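Local coordinates for protein N-acyl-D-glutamate deacylase (Bordetella bronchiseptica, PDB 3GIQ) that probably hydrolyses the amide bond of N-acyl-D-glutamate, using zinc, to release D-glutamate and a carboxylate, at residues C251-N256 with Y343-E348; L291-A296 with T331-L336; V92-V97 with A141-H146. All blocks are in the same frame, centred on the assembly; numbering follows the deposited sequence.

Interaction 1: residues C251-N256 with Y343-E348. With G01 (N-[(R)-hydroxy(methyl)phosphoryl]-D-glutamic acid), chain C.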
loop_
_atom_site.group_PDB
_atom_site.type_symbol
_atom_site.label_atom_id
_atom_site.label_comp_id
_atom_site.label_asym_id
_atom_site.label_seq_id
_atom_site.Cartn_x
_atom_site.Cartn_y
_atom_site.Cartn_z
ATOM N N CYS A 251 12.808 1.097 11.157
ATOM C CA CYS A 251 14.202 1.280 11.538
ATOM C C CYS A 251 14.830 -0.110 11.438
ATOM O O CYS A 251 14.506 -0.999 12.226
ATOM C CB CYS A 251 14.321 1.812 12.968
ATOM S SG CYS A 251 13.706 3.486 13.169
ATOM N N MET A 252 15.710 -0.294 10.456
ATOM C CA MET A 252 16.363 -1.578 10.237
ATOM C C MET A 252 17.726 -1.705 10.905
ATOM O O MET A 252 18.491 -0.739 10.973
ATOM C CB MET A 252 16.515 -1.833 8.736
ATOM C CG MET A 252 15.192 -1.930 8.001
ATOM S SD MET A 252 15.432 -2.217 6.237
ATOM C CE MET A 252 15.844 -3.968 6.245
ATOM N N MET A 253 18.014 -2.920 11.373
ATOM C CA MET A 253 19.264 -3.272 12.049
ATOM C C MET A 253 19.227 -2.880 13.526
ATOM O O MET A 253 18.813 -1.776 13.877
ATOM C CB MET A 253 20.464 -2.616 11.359
ATOM C CG MET A 253 20.528 -2.852 9.850
ATOM S SD MET A 253 20.378 -4.587 9.362
ATOM C CE MET A 253 22.028 -5.203 9.784
ATOM N N PRO A 254 19.675 -3.786 14.411
ATOM C CA PRO A 254 19.700 -3.571 15.861
ATOM C C PRO A 254 20.267 -2.231 16.326
ATOM O O PRO A 254 19.752 -1.635 17.270
ATOM C CB PRO A 254 20.525 -4.751 16.367
ATOM C CG PRO A 254 20.184 -5.827 15.392
ATOM C CD PRO A 254 20.260 -5.095 14.073
ATOM N N GLN A 255 21.324 -1.756 15.674
ATOM C CA GLN A 255 21.933 -0.488 16.066
ATOM C C GLN A 255 21.033 0.718 15.801
ATOM O O GLN A 255 21.310 1.818 16.278
ATOM C CB GLN A 255 23.268 -0.278 15.342
ATOM C CG GLN A 255 23.144 -0.152 13.834
ATOM C CD GLN A 255 23.347 -1.471 13.122
ATOM O OE1 GLN A 255 22.957 -2.528 13.621
ATOM N NE2 GLN A 255 23.952 -1.415 11.938
ATOM N N ASN A 256 19.956 0.512 15.049
ATOM C CA ASN A 256 19.040 1.601 14.724
ATOM C C ASN A 256 17.672 1.473 15.388
ATOM O O ASN A 256 16.831 2.361 15.261
ATOM C CB ASN A 256 18.860 1.690 13.210
ATOM C CG ASN A 256 20.171 1.900 12.487
ATOM O OD1 ASN A 256 20.517 1.148 11.574
ATOM N ND2 ASN A 256 20.911 2.927 12.890
ATOM N N TYR A 343 13.735 -9.798 4.746
ATOM C CA TYR A 343 14.795 -9.412 5.671
ATOM C C TYR A 343 14.234 -9.169 7.071
ATOM O O TYR A 343 13.478 -8.227 7.278
ATOM C CB TYR A 343 15.458 -8.124 5.165
ATOM C CG TYR A 343 15.969 -8.200 3.736
ATOM C CD1 TYR A 343 17.231 -8.719 3.453
ATOM C CD2 TYR A 343 15.193 -7.734 2.668
ATOM C CE1 TYR A 343 17.719 -8.767 2.145
ATOM C CE2 TYR A 343 15.671 -7.780 1.349
ATOM C CZ TYR A 343 16.937 -8.294 1.100
ATOM O OH TYR A 343 17.438 -8.315 -0.182
ATOM N N PHE A 344 14.608 -10.016 8.027
ATOM C CA PHE A 344 14.142 -9.870 9.404
ATOM C C PHE A 344 15.122 -8.943 10.114
ATOM O O PHE A 344 16.119 -9.389 10.688
ATOM C CB PHE A 344 14.091 -11.250 10.063
ATOM C CG PHE A 344 13.172 -12.211 9.356
ATOM C CD1 PHE A 344 11.790 -12.108 9.504
ATOM C CD2 PHE A 344 13.681 -13.181 8.499
ATOM C CE1 PHE A 344 10.932 -12.953 8.808
ATOM C CE2 PHE A 344 12.824 -14.035 7.794
ATOM C CZ PHE A 344 11.451 -13.917 7.951
ATOM N N ALA A 345 14.831 -7.644 10.079
ATOM C CA ALA A 345 15.735 -6.664 10.662
ATOM C C ALA A 345 15.099 -5.567 11.504
ATOM O O ALA A 345 15.767 -4.592 11.852
ATOM C CB ALA A 345 16.563 -6.031 9.547
ATOM N N MET A 346 13.822 -5.707 11.833
ATOM C CA MET A 346 13.165 -4.692 12.647
ATOM C C MET A 346 12.752 -5.212 14.022
ATOM O O MET A 346 12.714 -6.422 14.259
ATOM C CB MET A 346 11.935 -4.135 11.924
ATOM C CG MET A 346 12.249 -3.372 10.643
ATOM S SD MET A 346 12.166 -4.388 9.153
ATOM C CE MET A 346 10.404 -4.344 8.829
ATOM N N ASP A 347 12.463 -4.274 14.921
ATOM C CA ASP A 347 12.019 -4.564 16.284
ATOM C C ASP A 347 10.496 -4.446 16.256
ATOM O O ASP A 347 9.963 -3.351 16.078
ATOM C CB ASP A 347 12.598 -3.524 17.247
ATOM C CG ASP A 347 12.110 -3.704 18.683
ATOM O OD1 ASP A 347 11.177 -4.501 18.921
ATOM O OD2 ASP A 347 12.661 -3.031 19.576
ATOM N N GLU A 348 9.798 -5.567 16.417
ATOM C CA GLU A 348 8.337 -5.558 16.380
ATOM C C GLU A 348 7.712 -4.600 17.394
ATOM O O GLU A 348 6.613 -4.084 17.165
ATOM C CB GLU A 348 7.790 -6.972 16.593
ATOM C CG GLU A 348 6.267 -7.069 16.589
ATOM C CD GLU A 348 5.640 -6.772 15.235
ATOM O OE1 GLU A 348 4.414 -6.972 15.094
ATOM O OE2 GLU A 348 6.361 -6.339 14.313
HETATM C CD G01 C . 14.236 -2.825 2.747
HETATM C CG G01 C . 12.789 -2.334 2.783
HETATM C CB G01 C . 11.999 -2.947 1.618
HETATM C CA G01 C . 10.486 -2.634 1.464
HETATM C C G01 C . 9.737 -3.173 2.704
HETATM C C6 G01 C . 9.206 -3.174 -2.430
HETATM P P G01 C . 9.355 -2.181 -0.954
HETATM O OPA G01 C . 7.893 -1.692 -0.570
HETATM O OPB G01 C . 10.246 -1.026 -1.224
HETATM N N G01 C . 9.856 -3.181 0.231
HETATM O O G01 C . 9.342 -4.354 2.709
HETATM O OXT G01 C . 9.573 -2.365 3.641
HETATM O OE1 G01 C . 14.449 -3.997 3.134
HETATM O OE2 G01 C . 15.084 -2.020 2.322
HETATM O O HOH W 1 12.576 -1.421 14.333
#

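Interaction 2: residues L291-A296 with T331-L336. With G01 (N-[(R)-hydroxy(methyl)phosphoryl]-D-glutamic acid), chain C.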
loop_
_atom_site.group_PDB
_atom_site.type_symbol
_atom_site.label_atom_id
_atom_site.label_comp_id
_atom_site.label_asym_id
_atom_site.label_seq_id
_atom_site.Cartn_x
_atom_site.Cartn_y
_atom_site.Cartn_z
ATOM N N LEU A 291 16.501 -9.031 -3.830
ATOM C CA LEU A 291 17.619 -9.593 -3.079
ATOM C C LEU A 291 18.812 -8.670 -3.296
ATOM O O LEU A 291 19.180 -8.371 -4.433
ATOM C CB LEU A 291 17.961 -11.011 -3.567
ATOM C CG LEU A 291 19.221 -11.657 -2.965
ATOM C CD1 LEU A 291 19.090 -11.748 -1.447
ATOM C CD2 LEU A 291 19.425 -13.048 -3.562
ATOM N N ILE A 292 19.401 -8.214 -2.196
ATOM C CA ILE A 292 20.545 -7.310 -2.232
ATOM C C ILE A 292 21.758 -8.033 -1.651
ATOM O O ILE A 292 21.872 -8.189 -0.440
ATOM C CB ILE A 292 20.245 -6.045 -1.400
ATOM C CG1 ILE A 292 19.020 -5.331 -1.981
ATOM C CG2 ILE A 292 21.458 -5.122 -1.385
ATOM C CD1 ILE A 292 18.442 -4.248 -1.077
ATOM N N PRO A 293 22.680 -8.487 -2.516
ATOM C CA PRO A 293 23.886 -9.206 -2.091
ATOM C C PRO A 293 24.691 -8.527 -0.988
ATOM O O PRO A 293 25.274 -9.201 -0.140
ATOM C CB PRO A 293 24.683 -9.336 -3.389
ATOM C CG PRO A 293 23.612 -9.428 -4.422
ATOM C CD PRO A 293 22.655 -8.344 -3.983
ATOM N N GLU A 294 24.725 -7.199 -1.003
ATOM C CA GLU A 294 25.470 -6.437 -0.004
ATOM C C GLU A 294 24.969 -6.691 1.417
ATOM O O GLU A 294 25.653 -6.365 2.387
ATOM C CB GLU A 294 25.382 -4.936 -0.303
ATOM C CG GLU A 294 26.040 -4.489 -1.604
ATOM C CD GLU A 294 25.382 -5.079 -2.836
ATOM O OE1 GLU A 294 24.136 -5.054 -2.918
ATOM O OE2 GLU A 294 26.114 -5.559 -3.728
ATOM N N ARG A 295 23.778 -7.268 1.536
ATOM C CA ARG A 295 23.190 -7.549 2.844
ATOM C C ARG A 295 23.450 -8.972 3.331
ATOM O O ARG A 295 23.141 -9.304 4.473
ATOM C CB ARG A 295 21.676 -7.323 2.797
ATOM C CG ARG A 295 21.258 -5.884 2.557
ATOM C CD ARG A 295 19.742 -5.768 2.564
ATOM N NE ARG A 295 19.298 -4.381 2.467
ATOM C CZ ARG A 295 18.026 -4.002 2.520
ATOM N NH1 ARG A 295 17.069 -4.907 2.663
ATOM N NH2 ARG A 295 17.714 -2.715 2.456
ATOM N N ALA A 296 24.018 -9.806 2.465
ATOM C CA ALA A 296 24.284 -11.206 2.794
ATOM C C ALA A 296 25.097 -11.460 4.060
ATOM O O ALA A 296 24.883 -12.461 4.741
ATOM C CB ALA A 296 24.955 -11.894 1.608
ATOM N N THR A 331 28.229 -14.611 -2.657
ATOM C CA THR A 331 28.340 -15.270 -3.952
ATOM C C THR A 331 27.028 -15.962 -4.315
ATOM O O THR A 331 26.589 -15.913 -5.460
ATOM C CB THR A 331 29.474 -16.317 -3.942
ATOM O OG1 THR A 331 30.726 -15.653 -3.726
ATOM C CG2 THR A 331 29.527 -17.075 -5.264
ATOM N N ALA A 332 26.406 -16.606 -3.334
ATOM C CA ALA A 332 25.144 -17.301 -3.567
ATOM C C ALA A 332 24.058 -16.312 -3.984
ATOM O O ALA A 332 23.259 -16.595 -4.877
ATOM C CB ALA A 332 24.716 -18.047 -2.309
ATOM N N ALA A 333 24.036 -15.149 -3.340
ATOM C CA ALA A 333 23.040 -14.126 -3.654
ATOM C C ALA A 333 23.214 -13.628 -5.089
ATOM O O ALA A 333 22.235 -13.368 -5.791
ATOM C CB ALA A 333 23.154 -12.957 -2.669
ATOM N N ARG A 334 24.464 -13.490 -5.522
ATOM C CA ARG A 334 24.738 -13.033 -6.879
ATOM C C ARG A 334 24.286 -14.083 -7.888
ATOM O O ARG A 334 23.780 -13.746 -8.960
ATOM C CB ARG A 334 26.232 -12.733 -7.044
ATOM C CG ARG A 334 26.667 -11.489 -6.285
ATOM C CD ARG A 334 28.173 -11.327 -6.236
ATOM N NE ARG A 334 28.544 -10.138 -5.475
ATOM C CZ ARG A 334 29.757 -9.914 -4.977
ATOM N NH1 ARG A 334 30.726 -10.802 -5.157
ATOM N NH2 ARG A 334 29.999 -8.801 -4.297
ATOM N N ARG A 335 24.455 -15.353 -7.536
ATOM C CA ARG A 335 24.051 -16.441 -8.421
ATOM C C ARG A 335 22.532 -16.575 -8.495
ATOM O O ARG A 335 21.998 -17.095 -9.475
ATOM C CB ARG A 335 24.655 -17.767 -7.953
ATOM C CG ARG A 335 26.170 -17.826 -8.003
ATOM C CD ARG A 335 26.647 -19.238 -7.711
ATOM N NE ARG A 335 28.098 -19.321 -7.580
ATOM C CZ ARG A 335 28.749 -20.418 -7.210
ATOM N NH1 ARG A 335 28.074 -21.528 -6.936
ATOM N NH2 ARG A 335 30.071 -20.404 -7.105
ATOM N N LEU A 336 21.837 -16.104 -7.461
ATOM C CA LEU A 336 20.376 -16.176 -7.424
ATOM C C LEU A 336 19.705 -15.037 -8.194
ATOM O O LEU A 336 18.520 -15.119 -8.525
ATOM C CB LEU A 336 19.881 -16.154 -5.970
ATOM C CG LEU A 336 20.172 -17.384 -5.102
ATOM C CD1 LEU A 336 19.952 -17.049 -3.631
ATOM C CD2 LEU A 336 19.271 -18.546 -5.533
HETATM C CD G01 C . 14.236 -2.825 2.747
HETATM C CG G01 C . 12.789 -2.334 2.783
HETATM C CB G01 C . 11.999 -2.947 1.618
HETATM C CA G01 C . 10.486 -2.634 1.464
HETATM C C G01 C . 9.737 -3.173 2.704
HETATM C C6 G01 C . 9.206 -3.174 -2.430
HETATM P P G01 C . 9.355 -2.181 -0.954
HETATM O OPA G01 C . 7.893 -1.692 -0.570
HETATM O OPB G01 C . 10.246 -1.026 -1.224
HETATM N N G01 C . 9.856 -3.181 0.231
HETATM O O G01 C . 9.342 -4.354 2.709
HETATM O OXT G01 C . 9.573 -2.365 3.641
HETATM O OE1 G01 C . 14.449 -3.997 3.134
HETATM O OE2 G01 C . 15.084 -2.020 2.322
HETATM O O HOH W 2 21.230 -10.679 -5.959
#

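Interaction 3: residues V92-V97 with A141-H146. With ZN (zinc ion), chain E; ZN (zinc ion), chain D; G01 (N-[(R)-hydroxy(methyl)phosphoryl]-D-glutamic acid), chain C.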
loop_
_atom_site.group_PDB
_atom_site.type_symbol
_atom_site.label_atom_id
_atom_site.label_comp_id
_atom_site.label_asym_id
_atom_site.label_seq_id
_atom_site.Cartn_x
_atom_site.Cartn_y
_atom_site.Cartn_z
ATOM N N VAL A 92 -1.842 2.091 -5.758
ATOM C CA VAL A 92 -0.693 1.446 -6.381
ATOM C C VAL A 92 0.333 2.467 -6.867
ATOM O O VAL A 92 0.130 3.674 -6.719
ATOM C CB VAL A 92 -1.141 0.567 -7.565
ATOM C CG1 VAL A 92 -2.068 -0.529 -7.062
ATOM C CG2 VAL A 92 -1.845 1.422 -8.613
ATOM N N GLY A 93 1.438 1.974 -7.429
ATOM C CA GLY A 93 2.487 2.845 -7.937
ATOM C C GLY A 93 3.420 3.398 -6.873
ATOM O O GLY A 93 3.900 4.526 -6.982
ATOM N N ASN A 94 3.700 2.596 -5.852
ATOM C CA ASN A 94 4.554 3.014 -4.743
ATOM C C ASN A 94 6.053 2.762 -4.907
ATOM O O ASN A 94 6.488 2.042 -5.803
ATOM C CB ASN A 94 4.071 2.331 -3.458
ATOM C CG ASN A 94 2.792 2.942 -2.921
ATOM O OD1 ASN A 94 2.810 4.030 -2.351
ATOM N ND2 ASN A 94 1.674 2.251 -3.110
ATOM N N CYS A 95 6.833 3.381 -4.023
ATOM C CA CYS A 95 8.284 3.230 -3.995
ATOM C C CYS A 95 9.025 3.530 -5.295
ATOM O O CYS A 95 10.052 2.916 -5.588
ATOM C CB CYS A 95 8.626 1.820 -3.511
ATOM S SG CYS A 95 7.871 1.474 -1.906
ATOM N N GLY A 96 8.502 4.479 -6.066
ATOM C CA GLY A 96 9.143 4.867 -7.310
ATOM C C GLY A 96 8.800 4.037 -8.535
ATOM O O GLY A 96 9.200 4.388 -9.641
ATOM N N VAL A 97 8.065 2.945 -8.357
ATOM C CA VAL A 97 7.714 2.105 -9.499
ATOM C C VAL A 97 6.211 2.013 -9.732
ATOM O O VAL A 97 5.437 1.730 -8.812
ATOM C CB VAL A 97 8.308 0.687 -9.348
ATOM C CG1 VAL A 97 9.821 0.749 -9.499
ATOM C CG2 VAL A 97 7.931 0.095 -8.000
ATOM N N ALA A 141 -6.453 3.555 -6.981
ATOM C CA ALA A 141 -5.923 4.911 -7.052
ATOM C C ALA A 141 -4.472 4.688 -7.460
ATOM O O ALA A 141 -3.859 3.709 -7.034
ATOM C CB ALA A 141 -5.992 5.590 -5.690
ATOM N N ALA A 142 -3.914 5.578 -8.275
ATOM C CA ALA A 142 -2.545 5.386 -8.727
ATOM C C ALA A 142 -1.603 6.572 -8.586
ATOM O O ALA A 142 -1.968 7.719 -8.839
ATOM C CB ALA A 142 -2.552 4.914 -10.185
ATOM N N LEU A 143 -0.376 6.262 -8.183
ATOM C CA LEU A 143 0.692 7.242 -8.036
ATOM C C LEU A 143 1.615 6.969 -9.216
ATOM O O LEU A 143 1.649 5.846 -9.725
ATOM C CB LEU A 143 1.481 6.989 -6.751
ATOM C CG LEU A 143 0.799 7.140 -5.394
ATOM C CD1 LEU A 143 1.481 6.225 -4.379
ATOM C CD2 LEU A 143 0.869 8.598 -4.956
ATOM N N VAL A 144 2.357 7.977 -9.661
ATOM C CA VAL A 144 3.294 7.756 -10.759
ATOM C C VAL A 144 4.674 7.621 -10.130
ATOM O O VAL A 144 5.055 8.420 -9.273
ATOM C CB VAL A 144 3.280 8.920 -11.785
ATOM C CG1 VAL A 144 3.578 10.233 -11.104
ATOM C CG2 VAL A 144 4.300 8.651 -12.882
ATOM N N GLY A 145 5.417 6.602 -10.547
ATOM C CA GLY A 145 6.735 6.371 -9.979
ATOM C C GLY A 145 7.866 7.223 -10.524
ATOM O O GLY A 145 8.018 7.375 -11.735
ATOM N N HIS A 146 8.663 7.776 -9.616
ATOM C CA HIS A 146 9.810 8.602 -9.986
ATOM C C HIS A 146 10.792 7.782 -10.826
ATOM O O HIS A 146 11.450 8.314 -11.723
ATOM C CB HIS A 146 10.486 9.130 -8.717
ATOM C CG HIS A 146 11.829 9.748 -8.950
ATOM N ND1 HIS A 146 12.023 10.814 -9.802
ATOM C CD2 HIS A 146 13.043 9.458 -8.428
ATOM C CE1 HIS A 146 13.299 11.155 -9.794
ATOM N NE2 HIS A 146 13.940 10.349 -8.967
HETATM ZN ZN ZN E . 6.592 -0.579 -1.594
HETATM ZN ZN ZN D . 9.626 0.755 -0.622
HETATM C CD G01 C . 14.236 -2.825 2.747
HETATM C CG G01 C . 12.789 -2.334 2.783
HETATM C CB G01 C . 11.999 -2.947 1.618
HETATM C CA G01 C . 10.486 -2.634 1.464
HETATM C C G01 C . 9.737 -3.173 2.704
HETATM C C6 G01 C . 9.206 -3.174 -2.430
HETATM P P G01 C . 9.355 -2.181 -0.954
HETATM O OPA G01 C . 7.893 -1.692 -0.570
HETATM O OPB G01 C . 10.246 -1.026 -1.224
HETATM N N G01 C . 9.856 -3.181 0.231
HETATM O O G01 C . 9.342 -4.354 2.709
HETATM O OXT G01 C . 9.573 -2.365 3.641
HETATM O OE1 G01 C . 14.449 -3.997 3.134
HETATM O OE2 G01 C . 15.084 -2.020 2.322
#

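Interaction 1: residues C251-N256 with Y343-E348
Met-253 donates the one direct hydrogen bond of this contact. Its backbone N lies 2.8 Å from O of Ala-345, in the carbonyl plane, with an N-H...O angle of 151°. The same oxygen receives a CA-H...O contact from Met-252, whose CA is 3.5 Å from Ala-345 O. It is also hydrogen-bonded to NE1 of Trp-257, so two N-H groups grip one buried carbonyl. One water makes a second polar link. It donates to Cys-251 O and accepts from Asp-347 N, at 2.9 Å each. Asp-347 is itself the N-cap of helix 348-356.

The apolar part centres on the methyl of Ala-345. CB of Ala-345 points at the loop and is met by CE of Met-252 at 4.0 Å and by SD of Met-253. Met-252 is straight through chi2 (180°) and bends at chi3 (77°), which turns its methyl toward Ala-345 and CB of Tyr-343. Nearer its root, CG of Met-252 lies 4.1 Å from SD of Met-346, and these two chains cross obliquely. CG of Met-346 also packs against Cys-251 O.

The contact reaches the bound phosphonamidate, a likely mimic of the tetrahedral intermediate. CE of Met-252 comes within 3.4 Å of OE1 of the inhibitor. CD2 of Tyr-343 approaches the same oxygen obliquely. The Tyr-343 ring also makes a cation-pi contact with Arg-295, and its OH is hydrogen-bonded to Ile-290 O and Ile-292 N.

The loop that follows strand 243-246 is thus joined to the end of strand 339-344 beside the ligand pocket. One backbone bond and one water bridge join the two segments. The thioether and ring supply an apolar wall to the ligand side-chain carboxylate, which pairs with Arg-295.

Interaction 2: residues L291-A296 with T331-L336
Ala-333 presents the main bump of this contact. Its methyl projects from helix 329-336 into a hollow formed by Leu-291 and Pro-293. CB of Ala-333 lies 3.8 Å from CD2 of Leu-291 and 3.9 Å from CA of Pro-293. The Pro-293 ring closes the other part of the hollow, with its CG against CB of Ala-333. The small side chain permits a close approach, and the CA atoms of Pro-293 and Ala-333 are 5.2 Å apart.

Leu-291 is a bump in the reverse direction. CG stands anti to the backbone N (chi1 173°), and the CD2 branch wedges between Ala-333 and Leu-336. There CD2 of Leu-291 meets Ala-333 O at 3.6 Å and CB of Leu-336 at 4.0 Å. Leu-336 continues the apolar layer to Leu-318 and Trp-325 of helix 318-325.

At the margin, the aliphatic root of Arg-334 covers the proline. CG of Arg-334 is 4.1 Å from CB of Pro-293, and the two side chains lie obliquely across each other. A water lies close to Ala-333 O and makes at most a weak link to Leu-291 O.

Arg-295 serves the ligand from the same loop. Its chain is extended from CG to NE. NH1 of Arg-295 binds OE1 of the inhibitor at 2.8 Å, and NH2 of Arg-295 binds OE2 at 2.7 Å. Both bonds are nearly straight (168° and 171°). The carboxylate lies at the guanidinium edge, nearly coplanar with it, in a bidentate pairing. CD1 of Ile-292 covers one guanidinium face.

The contact is therefore divided in its chemistry. Apolar packing without direct hydrogen bonds seats the loop on the helix, and the paired, charged bonds of Arg-295 are consistent with recognition of the glutamate side chain.

Interaction 3: residues V92-V97 with A141-H146
The loop after strand 87-92 brings Cys-95 to the two-zinc site of this amidohydrolase-family TIM barrel, and here it runs beside strand 139-145. Val-92 and Ala-142 form a parallel bridge between these neighbouring strands. Val-92 N donates to Ala-141 O at 2.9 Å. Leu-143 N donates to Val-92 O at 3.0 Å. On the side of the sheet that carries Val-92 and Ala-142, CG2 of Val-92 touches CB of Ala-142, and Tyr-127 of helix 124-133 covers both.

Past the bridge the loop leaves the regular pairing. Gly-93 has positive phi (80°), and its CA lies against Leu-143 O in a CA-H...O contact between Gly-93 CA and Leu-143 O of 3.6 Å. Asn-94 begins a type I' turn that ends at Val-97. OD1 of Asn-94 rests 3.3 Å from CD1 of Leu-143, while its ND2 is hydrogen-bonded to Gly-67 O. The chain then returns to strand 139-145. Gly-96 O makes a CA-H...O contact with CA of Gly-145 at 3.2 Å, close because Gly-145, the N-cap of helix 146-153, has no side chain in the way.

Cys-95, at the second position of the turn, points away from strand 139-145 and toward the metals. His-66, His-68, His-218 and His-248 complete the site, two to each ion. The inhibitor binds each zinc through a different phosphoryl oxygen. SG of Cys-95 bridges the two ions, at 2.4 Å from the zinc bound by OPA and 2.3 Å from the zinc bound by OPB.

Overall arrangement
From the N terminus, interaction 3 comes first. It closes a loop between the ends of neighbouring barrel strands 87-92 and 139-145, at the zinc end of the ligand. Interaction 1 follows in series. It closes a long loop from the segment after strand 243-246 to the end of strand 339-344. Interaction 2 is nested inside that loop and joins 291-296 to helix 329-336, which directly precedes strand 339-344. Interactions 1 and 2 touch, Tyr-343 and Met-252 of the one lying against 291-296 of the other. Interaction 3 stays apart from both, with nearest atoms about 12 Å away. The inhibitor spans this gap, from the metals to the antiparallel sheet of 286-290, 339-344 and 303-307 and its loops.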